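Local coordinates for metallo-carboxypeptidase (Pseudomonas aeruginosa, PDB 4A39), which is a zinc-dependent peptidase of the M14 family that probably removes C-terminal residues from polypeptides, as its relatives, the cytosolic carboxypeptidases, do, at residues Ser46-Trp51 against Leu230-Ala235; Ala177-Gly182 against Asp238-Trp243; Ser22-Val27 against Ala39-Leu44; Gln154-Glu159 against Asn221-Phe226. All coordinates share one frame; numbering follows the deposited sequence.

Contact 1. Residues Ser46-Trp51 against Leu230-Ala235. With GEM ((2-guanidinoethylmercapto)succinic acid), chain D.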
# COMPACT_ATOMS: atom_id res chain seq x y z
N SER A 46 -10.65 12.08 -11.16
CA SER A 46 -10.91 12.74 -9.88
C SER A 46 -9.86 13.83 -9.65
O SER A 46 -8.79 13.82 -10.28
CB SER A 46 -10.92 11.74 -8.72
OG SER A 46 -9.63 11.28 -8.39
N GLN A 47 -10.17 14.76 -8.76
CA GLN A 47 -9.27 15.88 -8.48
C GLN A 47 -8.02 15.56 -7.68
O GLN A 47 -7.08 16.35 -7.63
CB GLN A 47 -10.04 16.99 -7.74
CG GLN A 47 -10.58 16.55 -6.38
CD GLN A 47 -10.46 17.63 -5.32
OE1 GLN A 47 -11.06 18.70 -5.44
NE2 GLN A 47 -9.66 17.36 -4.29
N HIS A 48 -8.00 14.38 -7.05
CA HIS A 48 -6.86 13.98 -6.22
C HIS A 48 -5.51 13.87 -6.91
O HIS A 48 -5.42 13.52 -8.08
CB HIS A 48 -7.11 12.62 -5.57
CG HIS A 48 -8.45 12.47 -4.93
ND1 HIS A 48 -9.58 12.13 -5.63
CD2 HIS A 48 -8.83 12.59 -3.63
CE1 HIS A 48 -10.60 12.05 -4.80
NE2 HIS A 48 -10.18 12.33 -3.58
N PHE A 49 -4.47 14.16 -6.14
CA PHE A 49 -3.10 13.99 -6.60
C PHE A 49 -2.12 14.19 -5.46
O PHE A 49 -2.40 14.91 -4.50
CB PHE A 49 -2.74 14.91 -7.78
CG PHE A 49 -2.61 16.37 -7.45
CD1 PHE A 49 -1.38 16.90 -7.05
CD2 PHE A 49 -3.68 17.24 -7.62
CE1 PHE A 49 -1.23 18.27 -6.83
CE2 PHE A 49 -3.54 18.60 -7.41
CZ PHE A 49 -2.31 19.13 -7.01
N GLN A 50 -1.00 13.49 -5.57
CA GLN A 50 0.09 13.56 -4.60
C GLN A 50 1.22 12.69 -5.14
O GLN A 50 2.38 13.10 -5.13
CB GLN A 50 -0.34 13.05 -3.22
CG GLN A 50 0.71 13.30 -2.14
CD GLN A 50 0.33 14.40 -1.16
OE1 GLN A 50 -0.62 15.15 -1.38
NE2 GLN A 50 1.06 14.48 -0.05
N TRP A 51 0.87 11.50 -5.62
CA TRP A 51 1.84 10.57 -6.19
C TRP A 51 2.45 11.14 -7.47
O TRP A 51 1.75 11.72 -8.29
CB TRP A 51 1.18 9.22 -6.49
CG TRP A 51 1.99 8.32 -7.38
CD1 TRP A 51 1.96 8.27 -8.75
CD2 TRP A 51 3.01 7.40 -6.97
NE1 TRP A 51 2.89 7.37 -9.22
CE2 TRP A 51 3.56 6.83 -8.15
CE3 TRP A 51 3.53 7.00 -5.73
CZ2 TRP A 51 4.59 5.88 -8.12
CZ3 TRP A 51 4.56 6.06 -5.70
CH2 TRP A 51 5.08 5.51 -6.89
N LEU A 230 -3.43 8.42 -7.62
CA LEU A 230 -3.14 8.42 -6.20
C LEU A 230 -4.25 7.75 -5.40
O LEU A 230 -4.02 6.82 -4.63
CB LEU A 230 -3.01 9.86 -5.66
CG LEU A 230 -3.21 9.96 -4.14
CD1 LEU A 230 -1.98 9.39 -3.42
CD2 LEU A 230 -3.45 11.40 -3.72
N ARG A 231 -5.47 8.22 -5.65
CA ARG A 231 -6.63 7.82 -4.87
C ARG A 231 -7.76 6.99 -5.47
O ARG A 231 -8.30 6.11 -4.79
CB ARG A 231 -7.25 9.11 -4.33
CG ARG A 231 -8.28 8.94 -3.24
CD ARG A 231 -7.60 8.68 -1.93
NE ARG A 231 -8.57 8.43 -0.88
CZ ARG A 231 -8.27 8.03 0.35
NH1 ARG A 231 -7.00 7.85 0.70
NH2 ARG A 231 -9.24 7.80 1.22
N THR A 232 -8.12 7.26 -6.71
CA THR A 232 -9.26 6.58 -7.32
C THR A 232 -9.01 5.55 -8.41
O THR A 232 -7.92 5.47 -8.97
CB THR A 232 -10.23 7.64 -7.88
OG1 THR A 232 -9.56 8.47 -8.84
CG2 THR A 232 -10.76 8.52 -6.75
N ASN A 233 -10.04 4.75 -8.70
CA ASN A 233 -9.94 3.76 -9.76
C ASN A 233 -10.24 4.51 -11.06
O ASN A 233 -10.40 5.73 -11.04
CB ASN A 233 -10.90 2.57 -9.53
CG ASN A 233 -12.37 2.89 -9.79
OD1 ASN A 233 -12.77 4.04 -9.94
ND2 ASN A 233 -13.20 1.85 -9.81
N ALA A 234 -10.29 3.79 -12.17
CA ALA A 234 -10.51 4.43 -13.47
C ALA A 234 -11.78 5.26 -13.57
O ALA A 234 -11.78 6.29 -14.25
CB ALA A 234 -10.49 3.38 -14.59
N ALA A 235 -12.85 4.83 -12.91
CA ALA A 235 -14.12 5.56 -12.96
C ALA A 235 -14.16 6.76 -12.03
O ALA A 235 -15.16 7.48 -11.97
CB ALA A 235 -15.28 4.61 -12.65
C8 GEM D . -7.83 5.48 5.17
S7 GEM D . -7.72 3.66 5.30
C6 GEM D . -8.39 3.40 6.99
C5 GEM D . -8.15 4.57 7.95
N3 GEM D . -8.98 5.72 7.60
C1 GEM D . -9.94 6.12 8.43
N4 GEM D . -10.12 5.47 9.58
N2 GEM D . -10.71 7.16 8.13
C9 GEM D . -8.70 5.92 3.99
O14 GEM D . -9.30 5.02 3.35
O15 GEM D . -8.75 7.14 3.75
C10 GEM D . -6.44 6.11 5.08
C11 GEM D . -5.69 5.64 3.82
O12 GEM D . -4.54 5.18 3.98
O13 GEM D . -6.28 5.78 2.73
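Arg-231 runs from a histidine ring at its root to the bound inhibitor at its tip. Its CB lies over one face of the His-48 ring, 3.6 Å from CG of His-48. CG, anti to the backbone N, continues across the same face and makes a CH-pi contact, 3.8 Å from the ring centroid. The chain then bends at chi2 (79°), turning the remainder away from residues 46-51. NE pairs with the carboxylate of Asp-238, which fixes the rotation of the guanidinium. Beyond it, NH2 gives a nearly straight bond (174°) of 2.7 Å to O15 of the inhibitor GEM, and NH1 reaches O13, the zinc-bound oxygen, at 3.0 Å with more bend (141°). An arginine suits this place because its methylenes can pack on a ring while its planar end grips two carboxylates of the ligand at once.

Beside the histidine, Ser-46 OG and Thr-232 OG1 stand 2.8 Å apart, and Ser-46 OG is also hydrogen-bonded to ND1 of His-48, 2.9 Å away, so the serine holds the ring in place. Next to Arg-231 along the chain, branched Leu-230 lays CD2 against the 46-51 backbone, with Leu-230 CD2 3.5 Å from Phe-49 C and 3.6 Å from Gln-50 CB. The carboxylate of Asp-43 accepts from the backbone N atoms of Leu-230, Arg-231 and Thr-232. Both segments are loops: 46-51 precedes strand 53-57 of the N-terminal sheet, and 230-235 lies between helices 222-226 and 252-264 of the catalytic domain.

Contact 2. Residues Ala177-Gly182 against Asp238-Trp243. With ZN (zinc ion), chain C; GEM ((2-guanidinoethylmercapto)succinic acid), chain D.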
# COMPACT_ATOMS: atom_id res chain seq x y z
N ALA A 177 -4.64 -5.47 -0.67
CA ALA A 177 -3.74 -4.33 -0.73
C ALA A 177 -3.94 -3.33 -1.85
O ALA A 177 -4.48 -3.64 -2.91
CB ALA A 177 -2.30 -4.83 -0.77
N GLN A 178 -3.46 -2.12 -1.59
CA GLN A 178 -3.46 -1.00 -2.52
C GLN A 178 -4.77 -0.59 -3.18
O GLN A 178 -4.83 -0.42 -4.40
CB GLN A 178 -2.38 -1.24 -3.59
CG GLN A 178 -1.51 -0.00 -3.88
CD GLN A 178 -0.26 -0.33 -4.70
OE1 GLN A 178 0.47 -1.26 -4.38
NE2 GLN A 178 -0.01 0.46 -5.75
N GLN A 179 -5.82 -0.44 -2.39
CA GLN A 179 -7.10 0.04 -2.93
C GLN A 179 -6.84 1.44 -3.49
O GLN A 179 -7.48 1.86 -4.45
CB GLN A 179 -8.16 0.13 -1.84
CG GLN A 179 -8.76 -1.19 -1.43
CD GLN A 179 -9.98 -0.97 -0.57
OE1 GLN A 179 -11.07 -0.65 -1.08
NE2 GLN A 179 -9.82 -1.10 0.74
N HIS A 180 -5.93 2.16 -2.85
CA HIS A 180 -5.54 3.50 -3.30
C HIS A 180 -4.25 3.26 -4.08
O HIS A 180 -3.22 2.91 -3.50
CB HIS A 180 -5.33 4.41 -2.09
CG HIS A 180 -6.60 4.68 -1.33
ND1 HIS A 180 -6.68 4.59 0.04
CD2 HIS A 180 -7.84 5.02 -1.76
CE1 HIS A 180 -7.91 4.86 0.43
NE2 HIS A 180 -8.63 5.13 -0.65
N PRO A 181 -4.29 3.46 -5.41
CA PRO A 181 -3.16 3.25 -6.31
C PRO A 181 -1.81 3.86 -5.98
O PRO A 181 -0.77 3.26 -6.28
CB PRO A 181 -3.70 3.73 -7.66
CG PRO A 181 -4.63 4.83 -7.26
CD PRO A 181 -5.37 4.20 -6.10
N GLY A 182 -1.81 5.04 -5.36
CA GLY A 182 -0.54 5.68 -5.03
C GLY A 182 0.19 5.10 -3.83
O GLY A 182 1.35 5.45 -3.59
N ASP A 238 -13.36 6.33 -5.11
CA ASP A 238 -12.43 6.01 -4.03
C ASP A 238 -12.91 4.64 -3.58
O ASP A 238 -13.96 4.53 -2.94
CB ASP A 238 -12.57 7.01 -2.87
CG ASP A 238 -11.59 6.74 -1.73
OD1 ASP A 238 -11.16 5.58 -1.56
OD2 ASP A 238 -11.26 7.69 -0.99
N LEU A 239 -12.16 3.59 -3.91
CA LEU A 239 -12.57 2.24 -3.55
C LEU A 239 -12.79 2.03 -2.06
O LEU A 239 -13.64 1.22 -1.67
CB LEU A 239 -11.56 1.21 -4.09
CG LEU A 239 -11.49 1.08 -5.62
CD1 LEU A 239 -10.55 -0.06 -5.98
CD2 LEU A 239 -12.88 0.80 -6.18
N ASN A 240 -12.05 2.74 -1.22
CA ASN A 240 -12.25 2.53 0.20
C ASN A 240 -13.39 3.34 0.80
O ASN A 240 -13.44 3.58 2.01
CB ASN A 240 -10.97 2.74 1.00
CG ASN A 240 -10.96 1.93 2.27
OD1 ASN A 240 -11.46 0.80 2.29
ND2 ASN A 240 -10.41 2.48 3.33
N ARG A 241 -14.31 3.76 -0.06
CA ARG A 241 -15.51 4.48 0.36
C ARG A 241 -16.68 3.81 -0.37
O ARG A 241 -17.80 4.32 -0.37
CB ARG A 241 -15.45 5.96 -0.04
CG ARG A 241 -14.38 6.77 0.68
CD ARG A 241 -14.68 6.89 2.17
NE ARG A 241 -13.67 7.72 2.83
CZ ARG A 241 -12.44 7.31 3.09
NH1 ARG A 241 -12.05 6.09 2.76
NH2 ARG A 241 -11.57 8.15 3.67
N ALA A 242 -16.41 2.66 -0.99
CA ALA A 242 -17.43 1.94 -1.75
C ALA A 242 -17.87 0.62 -1.14
O ALA A 242 -18.55 -0.17 -1.80
CB ALA A 242 -16.93 1.69 -3.17
N TRP A 243 -17.51 0.37 0.12
CA TRP A 243 -17.88 -0.90 0.72
C TRP A 243 -19.31 -1.02 1.23
O TRP A 243 -19.84 -2.12 1.37
CB TRP A 243 -16.87 -1.27 1.80
CG TRP A 243 -15.54 -1.58 1.20
CD1 TRP A 243 -14.67 -0.69 0.63
CD2 TRP A 243 -14.96 -2.88 1.02
NE1 TRP A 243 -13.59 -1.35 0.10
CE2 TRP A 243 -13.74 -2.70 0.33
CE3 TRP A 243 -15.35 -4.18 1.38
CZ2 TRP A 243 -12.91 -3.77 -0.02
CZ3 TRP A 243 -14.52 -5.24 1.03
CH2 TRP A 243 -13.32 -5.03 0.34
ZN ZN C . -5.19 4.30 1.48
C8 GEM D . -7.83 5.48 5.17
S7 GEM D . -7.72 3.66 5.30
C6 GEM D . -8.39 3.40 6.99
C5 GEM D . -8.15 4.57 7.95
N3 GEM D . -8.98 5.72 7.60
C1 GEM D . -9.94 6.12 8.43
N4 GEM D . -10.12 5.47 9.58
N2 GEM D . -10.71 7.16 8.13
C9 GEM D . -8.70 5.92 3.99
O14 GEM D . -9.30 5.02 3.35
O15 GEM D . -8.75 7.14 3.75
C10 GEM D . -6.44 6.11 5.08
C11 GEM D . -5.69 5.64 3.82
O12 GEM D . -4.54 5.18 3.98
O13 GEM D . -6.28 5.78 2.73
O HOH W 1 -9.51 3.76 -4.96
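The His-180 ring is held at its edges: ND1 binds zinc at 2.1 Å, while Asp-238 OD1 lies in the ring plane at NE2, 2.7 Å away. The guanidinium of Arg-241 has Asp-238 OD2 over one face, offset toward the rim, and the GEM carboxylate at its edge, where NH1 bonds O14 and NH2 bonds O15, each at 3.0 Å. At the edge of the Trp-243 indole, NE1 points in plane to a lone pair of Gln-179 OE1, 2.9 Å away; amide and indole meet tip to tip with planes 74° apart.

The other end of the same amide, Gln-179 NE2, donates to Asn-240 OD1 from well above that carbonyl's plane (62° out of it), and also to Asp-271. Glutamine thus serves as donor and acceptor together in a buried place. The asparagine spends its ND2 on O14 of GEM, at 2.8 Å in a bond of 174°. Asp-238 OD1 also accepts from Asn-240 N, forming an Asx turn, so one oxygen both orients the zinc ligand and shapes the ligand-binding turn; its charge would probably make the imidazole a stronger donor to the metal.

With Glu-183 and His-273 completing the protein ligands of zinc, this is the HxxE metal site of M14 carboxypeptidases, beside the Asn-Arg pair that in relatives binds the substrate's terminal carboxylate.

Contact 3. Residues Ser22-Val27 against Ala39-Leu44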
# COMPACT_ATOMS: atom_id res chain seq x y z
N SER A 22 2.70 3.60 -14.02
CA SER A 22 2.63 4.42 -12.80
C SER A 22 3.27 5.79 -12.93
O SER A 22 3.46 6.50 -11.94
CB SER A 22 3.24 3.68 -11.59
OG SER A 22 4.66 3.71 -11.59
N GLY A 23 3.60 6.18 -14.16
CA GLY A 23 4.20 7.48 -14.36
C GLY A 23 3.21 8.60 -14.08
O GLY A 23 2.01 8.48 -14.34
N ASN A 24 3.71 9.70 -13.52
CA ASN A 24 2.88 10.86 -13.24
C ASN A 24 3.69 12.14 -13.09
O ASN A 24 4.45 12.31 -12.13
CB ASN A 24 2.05 10.67 -11.96
CG ASN A 24 1.13 11.86 -11.68
OD1 ASN A 24 1.52 13.01 -11.85
ND2 ASN A 24 -0.09 11.58 -11.23
N ILE A 25 3.52 13.04 -14.06
CA ILE A 25 4.18 14.34 -14.04
C ILE A 25 3.83 15.12 -15.30
O ILE A 25 3.52 14.54 -16.34
CB ILE A 25 5.73 14.21 -13.96
CG1 ILE A 25 6.32 15.44 -13.27
CG2 ILE A 25 6.34 14.11 -15.35
CD1 ILE A 25 6.00 15.51 -11.79
N GLN A 26 3.86 16.44 -15.17
CA GLN A 26 3.62 17.36 -16.28
C GLN A 26 4.86 18.25 -16.28
O GLN A 26 5.20 18.83 -15.25
CB GLN A 26 2.37 18.22 -16.03
CG GLN A 26 1.04 17.44 -16.09
CD GLN A 26 0.60 17.09 -17.50
OE1 GLN A 26 1.40 16.67 -18.33
NE2 GLN A 26 -0.70 17.24 -17.77
N VAL A 27 5.55 18.35 -17.41
CA VAL A 27 6.75 19.18 -17.49
C VAL A 27 6.39 20.62 -17.81
O VAL A 27 5.69 20.89 -18.77
CB VAL A 27 7.72 18.66 -18.57
CG1 VAL A 27 8.93 19.58 -18.68
CG2 VAL A 27 8.17 17.25 -18.22
N ALA A 39 4.79 19.76 -12.51
CA ALA A 39 3.51 19.73 -11.82
C ALA A 39 3.00 18.29 -11.73
O ALA A 39 3.25 17.48 -12.62
CB ALA A 39 2.48 20.59 -12.56
N ILE A 40 2.31 17.99 -10.64
CA ILE A 40 1.76 16.66 -10.45
C ILE A 40 0.42 16.61 -11.19
O ILE A 40 -0.32 17.60 -11.22
CB ILE A 40 1.55 16.36 -8.94
CG1 ILE A 40 2.87 16.56 -8.19
CG2 ILE A 40 1.05 14.93 -8.74
CD1 ILE A 40 2.76 16.43 -6.68
N ARG A 41 0.14 15.48 -11.82
CA ARG A 41 -1.09 15.31 -12.58
C ARG A 41 -2.23 14.72 -11.75
O ARG A 41 -2.05 13.73 -11.03
CB ARG A 41 -0.84 14.38 -13.78
CG ARG A 41 -1.99 14.28 -14.77
CD ARG A 41 -2.06 12.88 -15.37
NE ARG A 41 -2.65 11.93 -14.43
CZ ARG A 41 -2.13 10.75 -14.12
NH1 ARG A 41 -0.98 10.35 -14.66
NH2 ARG A 41 -2.76 9.96 -13.25
N PRO A 42 -3.43 15.32 -11.82
CA PRO A 42 -4.57 14.80 -11.06
C PRO A 42 -4.99 13.42 -11.57
O PRO A 42 -4.68 13.05 -12.70
CB PRO A 42 -5.65 15.85 -11.31
CG PRO A 42 -4.86 17.12 -11.51
CD PRO A 42 -3.74 16.64 -12.40
N ASP A 43 -5.70 12.67 -10.74
CA ASP A 43 -6.18 11.33 -11.12
C ASP A 43 -6.98 11.35 -12.42
O ASP A 43 -7.58 12.37 -12.79
CB ASP A 43 -7.04 10.75 -9.99
CG ASP A 43 -6.21 10.19 -8.85
OD1 ASP A 43 -4.97 10.34 -8.88
OD2 ASP A 43 -6.80 9.60 -7.92
N LEU A 44 -7.02 10.21 -13.11
CA LEU A 44 -7.74 10.08 -14.37
C LEU A 44 -9.13 10.69 -14.35
O LEU A 44 -9.51 11.43 -15.27
CB LEU A 44 -7.87 8.60 -14.77
CG LEU A 44 -6.95 8.02 -15.84
CD1 LEU A 44 -7.34 6.58 -16.09
CD2 LEU A 44 -7.05 8.82 -17.13
O HOH W 2 1.47 11.49 -16.38
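Asn-24 grips the backbone of Arg-41 at both ends. Its OD1 takes the N-H of Arg-41 on a lone pair (2.8 Å, 162°), and its ND2 returns a bond to the carbonyl O of Arg-41, also on a lone pair (2.9 Å, 167°). CG sits anti to the backbone N, which swings the amide across the gap so that it replaces a strand's peptide group; asparagine carries exactly the donor and acceptor required. Next to it, Gln-26 and Ala-39 form a hydrogen-bonded antiparallel pair, with Gln-26 N to Ala-39 O at 2.8 Å and Ala-39 N to Gln-26 O at 2.9 Å.

The side chain of Arg-41, bent at chi2 and chi3, folds back over the asparagine. ND2 of Asn-24 stands 3.6 Å above the centre of the guanidinium plane, amide and guanidinium stacked 27° apart. The bent chain is secured where NE donates to Pro-42 O at 2.9 Å, and a water accepts from NH1. Further out, His-227 O takes NH2 of Arg-41 and Gly-228 O takes ND2 of Asn-24, both from the catalytic domain.

The chemistry thus continues strand pairing beyond the regular sheet through a side-chain amide, with the arginine's positive charge probably eased by neutral carbonyl oxygens.

Contact 4. Residues Gln154-Glu159 against Asn221-Phe226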
# COMPACT_ATOMS: atom_id res chain seq x y z
N GLN A 154 -11.22 -1.12 -16.50
CA GLN A 154 -10.56 -1.16 -17.80
C GLN A 154 -10.09 -2.54 -18.27
O GLN A 154 -9.29 -2.65 -19.19
CB GLN A 154 -9.38 -0.18 -17.81
CG GLN A 154 -9.80 1.25 -17.47
CD GLN A 154 -8.68 2.24 -17.71
OE1 GLN A 154 -7.54 1.99 -17.35
NE2 GLN A 154 -9.01 3.38 -18.31
N GLY A 155 -10.59 -3.59 -17.62
CA GLY A 155 -10.24 -4.94 -18.04
C GLY A 155 -8.93 -5.54 -17.59
O GLY A 155 -8.31 -6.31 -18.33
N ARG A 156 -8.49 -5.20 -16.39
CA ARG A 156 -7.25 -5.76 -15.85
C ARG A 156 -7.64 -6.76 -14.76
O ARG A 156 -8.67 -6.61 -14.11
CB ARG A 156 -6.36 -4.65 -15.28
CG ARG A 156 -5.84 -3.69 -16.35
CD ARG A 156 -4.78 -2.75 -15.80
NE ARG A 156 -4.17 -1.94 -16.85
CZ ARG A 156 -4.74 -0.87 -17.40
NH1 ARG A 156 -5.93 -0.45 -16.99
NH2 ARG A 156 -4.11 -0.21 -18.37
N ASP A 157 -6.82 -7.80 -14.58
CA ASP A 157 -7.10 -8.83 -13.59
C ASP A 157 -6.94 -8.43 -12.12
O ASP A 157 -6.02 -7.71 -11.76
CB ASP A 157 -6.19 -10.05 -13.81
CG ASP A 157 -6.60 -10.89 -15.00
OD1 ASP A 157 -7.80 -10.91 -15.32
OD2 ASP A 157 -5.73 -11.56 -15.59
N ILE A 158 -7.86 -8.92 -11.29
CA ILE A 158 -7.82 -8.71 -9.85
C ILE A 158 -7.74 -10.13 -9.28
O ILE A 158 -8.77 -10.74 -8.97
CB ILE A 158 -9.12 -8.05 -9.30
CG1 ILE A 158 -9.45 -6.78 -10.07
CG2 ILE A 158 -8.94 -7.75 -7.82
CD1 ILE A 158 -8.46 -5.68 -9.89
N GLU A 159 -6.54 -10.67 -9.17
CA GLU A 159 -6.38 -12.04 -8.67
C GLU A 159 -6.63 -12.21 -7.18
O GLU A 159 -6.19 -11.40 -6.37
CB GLU A 159 -4.98 -12.57 -8.99
CG GLU A 159 -4.65 -12.63 -10.47
CD GLU A 159 -3.85 -11.44 -10.94
OE1 GLU A 159 -4.02 -10.34 -10.37
OE2 GLU A 159 -3.06 -11.60 -11.90
N ASN A 221 -6.37 -2.26 -7.19
CA ASN A 221 -6.64 -1.18 -8.15
C ASN A 221 -5.58 -1.13 -9.24
O ASN A 221 -4.80 -0.18 -9.32
CB ASN A 221 -6.64 0.16 -7.39
CG ASN A 221 -7.43 1.25 -8.11
OD1 ASN A 221 -7.55 1.25 -9.34
ND2 ASN A 221 -7.95 2.19 -7.33
N PRO A 222 -5.53 -2.15 -10.11
CA PRO A 222 -4.54 -2.18 -11.19
C PRO A 222 -4.65 -1.01 -12.16
O PRO A 222 -3.63 -0.53 -12.66
CB PRO A 222 -4.79 -3.53 -11.86
CG PRO A 222 -6.24 -3.79 -11.59
CD PRO A 222 -6.39 -3.35 -10.15
N ASP A 223 -5.87 -0.55 -12.44
CA ASP A 223 -6.05 0.57 -13.36
C ASP A 223 -5.39 1.83 -12.79
O ASP A 223 -4.62 2.50 -13.46
CB ASP A 223 -7.53 0.86 -13.60
CG ASP A 223 -8.26 -0.28 -14.27
OD1 ASP A 223 -7.59 -1.21 -14.78
OD2 ASP A 223 -9.51 -0.24 -14.30
N GLY A 224 -5.72 2.14 -11.54
CA GLY A 224 -5.16 3.32 -10.91
C GLY A 224 -3.64 3.26 -10.81
O GLY A 224 -2.97 4.26 -11.05
N ALA A 225 -3.10 2.11 -10.43
CA ALA A 225 -1.66 1.97 -10.30
C ALA A 225 -0.97 2.22 -11.64
O ALA A 225 -0.06 3.04 -11.73
CB ALA A 225 -1.31 0.58 -9.78
N PHE A 226 -1.41 1.52 -12.68
CA PHE A 226 -0.82 1.68 -14.00
C PHE A 226 -0.86 3.13 -14.49
O PHE A 226 0.10 3.61 -15.10
CB PHE A 226 -1.54 0.79 -15.02
CG PHE A 226 -1.02 0.93 -16.41
CD1 PHE A 226 0.18 0.35 -16.78
CD2 PHE A 226 -1.72 1.68 -17.35
CE1 PHE A 226 0.69 0.52 -18.08
CE2 PHE A 226 -1.23 1.86 -18.64
CZ PHE A 226 -0.02 1.28 -19.00
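Arg-156 places CG beside its backbone N (chi1 -66°), runs extended to NE and then turns its guanidinium at chi4 (78°), while Asp-223, with CG likewise beside N, lifts its carboxylate from the helix to meet it. NH1 of Arg-156 makes a salt bridge of 2.9 Å with Asp-223 OD1. The contact is single-ended: the oxygen lies in the guanidinium plane, but the two planes are 73° apart, so NH1 comes from above the carboxylate. OD1 also takes the hydroxyl of Ser-152, and OD2 accepts from Gln-154 N at 2.9 Å.

Phe-226, its CG anti to N, brings CB over one face of the guanidinium, 4.0 Å above the plane. Pro-222 packs its CG against CB of Arg-156, 3.8 Å away. Proline is well placed in the first turn of a helix, where its missing N-H costs nothing; before it Asn-221, the N-cap, accepts from Gly-224 N through OD1 at 3.0 Å.

A carboxylate in the first turn should be stabilised by the helix's positive end, and here it also pairs with an arginine, probably balancing its charge, and holds a backbone N-H, tying the turn before strand 157-163 to the start of helix 222-226.

In the fold
Contacts 1 and 2 share the active site: both touch GEM, their centres lie 10 Å apart, and Arg-231 NE meets Asp-238 OD2 at 2.8 Å, so one aspartate serves both an inhibitor-binding arginine and a zinc-binding histidine. Contact 4 lies farther from the metal, its Pro-222 side chain about 14 Å from the zinc; a probable hydrogen bond of 2.9 Å from Asn-221 ND2 to Gln-179 O joins it to contact 2. Contact 3 belongs to the N-terminal domain, its centre 19 Å from that of contact 2. It reaches the catalytic domain through Ser-22 N, 2.8 Å from Phe-226 O of contact 4, and adjoins contact 1, which spans the two domains.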